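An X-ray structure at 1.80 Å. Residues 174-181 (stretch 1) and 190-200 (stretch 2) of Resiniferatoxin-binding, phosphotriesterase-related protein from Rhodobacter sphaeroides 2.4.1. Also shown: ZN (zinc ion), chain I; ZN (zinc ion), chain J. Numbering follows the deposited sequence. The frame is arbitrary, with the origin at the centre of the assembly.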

# COMPACT_ATOMS: atom_id res chain seq x y z
N LEU B 174 -28.42 -0.23 -28.24
CA LEU B 174 -27.13 -0.64 -27.72
C LEU B 174 -26.99 -2.12 -28.04
O LEU B 174 -27.97 -2.84 -28.12
CB LEU B 174 -27.06 -0.41 -26.20
CG LEU B 174 -26.29 -1.41 -25.33
CD1 LEU B 174 -25.38 -0.67 -24.38
CD2 LEU B 174 -27.28 -2.26 -24.55
N ILE B 175 -25.75 -2.55 -28.23
CA ILE B 175 -25.49 -3.95 -28.53
C ILE B 175 -25.06 -4.60 -27.24
O ILE B 175 -23.90 -4.47 -26.85
CB ILE B 175 -24.33 -4.12 -29.53
CG1 ILE B 175 -24.69 -3.46 -30.86
CG2 ILE B 175 -24.00 -5.59 -29.68
CD1 ILE B 175 -23.69 -3.70 -31.97
N GLY B 176 -25.94 -5.29 -26.53
CA GLY B 176 -25.36 -5.86 -25.35
C GLY B 176 -25.81 -6.36 -24.00
O GLY B 176 -26.97 -6.48 -23.62
N GLU B 177 -24.72 -6.65 -23.30
CA GLU B 177 -24.57 -7.25 -22.01
C GLU B 177 -24.19 -8.57 -22.67
O GLU B 177 -24.89 -9.57 -22.57
CB GLU B 177 -25.88 -7.39 -21.23
CG GLU B 177 -25.85 -8.48 -20.14
CD GLU B 177 -25.50 -7.99 -18.73
OE1 GLU B 177 -24.32 -8.07 -18.33
OE2 GLU B 177 -26.43 -7.54 -18.03
N ILE B 178 -23.10 -8.53 -23.45
CA ILE B 178 -22.63 -9.73 -24.13
C ILE B 178 -21.90 -10.57 -23.10
O ILE B 178 -21.01 -10.08 -22.41
CB ILE B 178 -21.66 -9.41 -25.29
CG1 ILE B 178 -22.30 -8.44 -26.28
CG2 ILE B 178 -21.29 -10.71 -26.01
CD1 ILE B 178 -23.57 -8.95 -26.95
N GLY B 179 -22.28 -11.84 -22.99
CA GLY B 179 -21.67 -12.71 -22.01
C GLY B 179 -20.27 -13.25 -22.22
O GLY B 179 -19.95 -13.84 -23.26
N VAL B 180 -19.42 -13.02 -21.23
CA VAL B 180 -18.05 -13.52 -21.23
C VAL B 180 -17.83 -14.06 -19.81
O VAL B 180 -17.84 -13.31 -18.84
CB VAL B 180 -17.03 -12.40 -21.51
CG1 VAL B 180 -15.62 -12.97 -21.48
CG2 VAL B 180 -17.31 -11.76 -22.87
N SER B 181 -17.66 -15.38 -19.70
CA SER B 181 -17.45 -16.01 -18.40
C SER B 181 -15.97 -16.09 -18.09
O SER B 181 -15.13 -15.79 -18.94
CB SER B 181 -18.03 -17.43 -18.42
OG SER B 181 -17.23 -18.28 -19.22
N LYS B 190 -17.18 -16.50 -29.93
CA LYS B 190 -17.89 -16.37 -31.20
C LYS B 190 -18.97 -15.31 -31.03
O LYS B 190 -19.18 -14.47 -31.90
CB LYS B 190 -18.54 -17.69 -31.59
CG LYS B 190 -19.27 -17.65 -32.94
CD LYS B 190 -20.07 -18.92 -33.17
CE LYS B 190 -21.20 -19.05 -32.15
NZ LYS B 190 -21.91 -20.35 -32.26
N SER B 191 -19.66 -15.38 -29.90
CA SER B 191 -20.71 -14.43 -29.59
C SER B 191 -20.15 -13.00 -29.59
O SER B 191 -20.72 -12.10 -30.20
CB SER B 191 -21.31 -14.75 -28.22
OG SER B 191 -22.20 -13.73 -27.80
N LEU B 192 -19.04 -12.81 -28.89
CA LEU B 192 -18.41 -11.50 -28.80
C LEU B 192 -17.90 -10.99 -30.15
O LEU B 192 -17.98 -9.80 -30.43
CB LEU B 192 -17.25 -11.53 -27.79
CG LEU B 192 -16.58 -10.17 -27.55
CD1 LEU B 192 -17.61 -9.16 -27.08
CD2 LEU B 192 -15.46 -10.32 -26.53
N ARG B 193 -17.37 -11.90 -30.97
CA ARG B 193 -16.87 -11.51 -32.29
C ARG B 193 -18.03 -11.04 -33.15
O ARG B 193 -17.92 -10.05 -33.88
CB ARG B 193 -16.16 -12.69 -32.96
CG ARG B 193 -14.82 -13.06 -32.32
CD ARG B 193 -14.10 -14.14 -33.12
NE ARG B 193 -12.79 -14.47 -32.57
CZ ARG B 193 -11.74 -13.65 -32.55
NH1 ARG B 193 -11.84 -12.43 -33.06
NH2 ARG B 193 -10.59 -14.04 -32.03
N GLY B 194 -19.16 -11.74 -33.07
CA GLY B 194 -20.33 -11.36 -33.85
C GLY B 194 -20.85 -10.01 -33.37
O GLY B 194 -21.31 -9.19 -34.17
N ALA B 195 -20.77 -9.78 -32.07
CA ALA B 195 -21.23 -8.52 -31.50
C ALA B 195 -20.33 -7.37 -31.97
O ALA B 195 -20.81 -6.30 -32.31
CB ALA B 195 -21.23 -8.60 -29.98
N ALA B 196 -19.01 -7.60 -31.98
CA ALA B 196 -18.08 -6.57 -32.40
C ALA B 196 -18.28 -6.25 -33.88
O ALA B 196 -18.18 -5.09 -34.29
CB ALA B 196 -16.64 -7.02 -32.15
N ARG B 197 -18.55 -7.27 -34.68
CA ARG B 197 -18.78 -7.04 -36.10
C ARG B 197 -20.06 -6.25 -36.26
O ARG B 197 -20.18 -5.41 -37.15
CB ARG B 197 -18.85 -8.38 -36.85
CG ARG B 197 -17.52 -9.11 -36.85
CD ARG B 197 -17.55 -10.45 -37.57
NE ARG B 197 -16.32 -11.20 -37.33
CZ ARG B 197 -16.12 -12.46 -37.70
NH1 ARG B 197 -17.08 -13.12 -38.34
NH2 ARG B 197 -14.97 -13.07 -37.42
N ALA B 198 -21.02 -6.50 -35.37
CA ALA B 198 -22.28 -5.77 -35.42
C ALA B 198 -22.02 -4.33 -35.00
O ALA B 198 -22.71 -3.41 -35.45
CB ALA B 198 -23.31 -6.41 -34.49
N GLN B 199 -21.03 -4.13 -34.14
CA GLN B 199 -20.71 -2.78 -33.69
C GLN B 199 -20.19 -1.98 -34.88
O GLN B 199 -20.55 -0.82 -35.07
CB GLN B 199 -19.65 -2.84 -32.58
CG GLN B 199 -19.52 -1.57 -31.74
CD GLN B 199 -18.90 -0.41 -32.50
OE1 GLN B 199 -17.86 -0.56 -33.14
NE2 GLN B 199 -19.54 0.76 -32.42
N VAL B 200 -19.35 -2.61 -35.70
CA VAL B 200 -18.80 -1.94 -36.87
C VAL B 200 -19.90 -1.65 -37.89
O VAL B 200 -19.99 -0.54 -38.43
CB VAL B 200 -17.70 -2.80 -37.55
CG1 VAL B 200 -17.21 -2.12 -38.83
CG2 VAL B 200 -16.54 -3.02 -36.59
ZN ZN I . -26.67 -7.03 -15.85
ZN ZN J . -23.74 -9.12 -16.30
O HOH W 1 -25.42 -8.40 -15.21
O HOH W 2 -23.96 -10.29 -14.21

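The closest approach in this contact is of a side chain to backbone: Ile-175 CD1 lies against the helix, 3.5 Å from Ala-198 C and 3.5 Å from Gln-199 N, and no hydrogen bond crosses between the stretches.

Strand 175-178 runs nearly antiparallel to helix 190-200, at 159° between N-to-C directions, with axes 9.2 Å apart at closest approach. Backbone polarity on the helix is met internally, as in Ala-195 N to Ser-191 O at 3.0 Å. What joins the stretches is apolar packing, burying 309 Å² in total.

Ile-175 and Ile-178, both with CA-to-CB directed toward the helix, supply most of the area covered on stretch 1. Ile-175 (m, t) brings CD1 to 3.7 Å from Ala-198 CB, while its CG2 lies 4.1 Å from Ala-195 CB. Ile-178 (m, m) sets CD1 3.8 Å from Ala-195 CB, so both isoleucines share that methyl; its CG2 is 4.1 Å from Leu-192 CD1. Beyond, Val-180 CG2 meets Leu-192 CD2 more loosely, at 4.3 Å.

The strand also carries a metal ligand: Glu-177 lies out of reach of the helix and bridges two zinc ions, its OE2 2.2 Å from the chain I ZN and its OE1 2.4 Å from the chain J ZN. The O atom of water 1 lies 2.0 Å from the chain I ZN and 2.1 Å from the chain J ZN, so it spans the same pair.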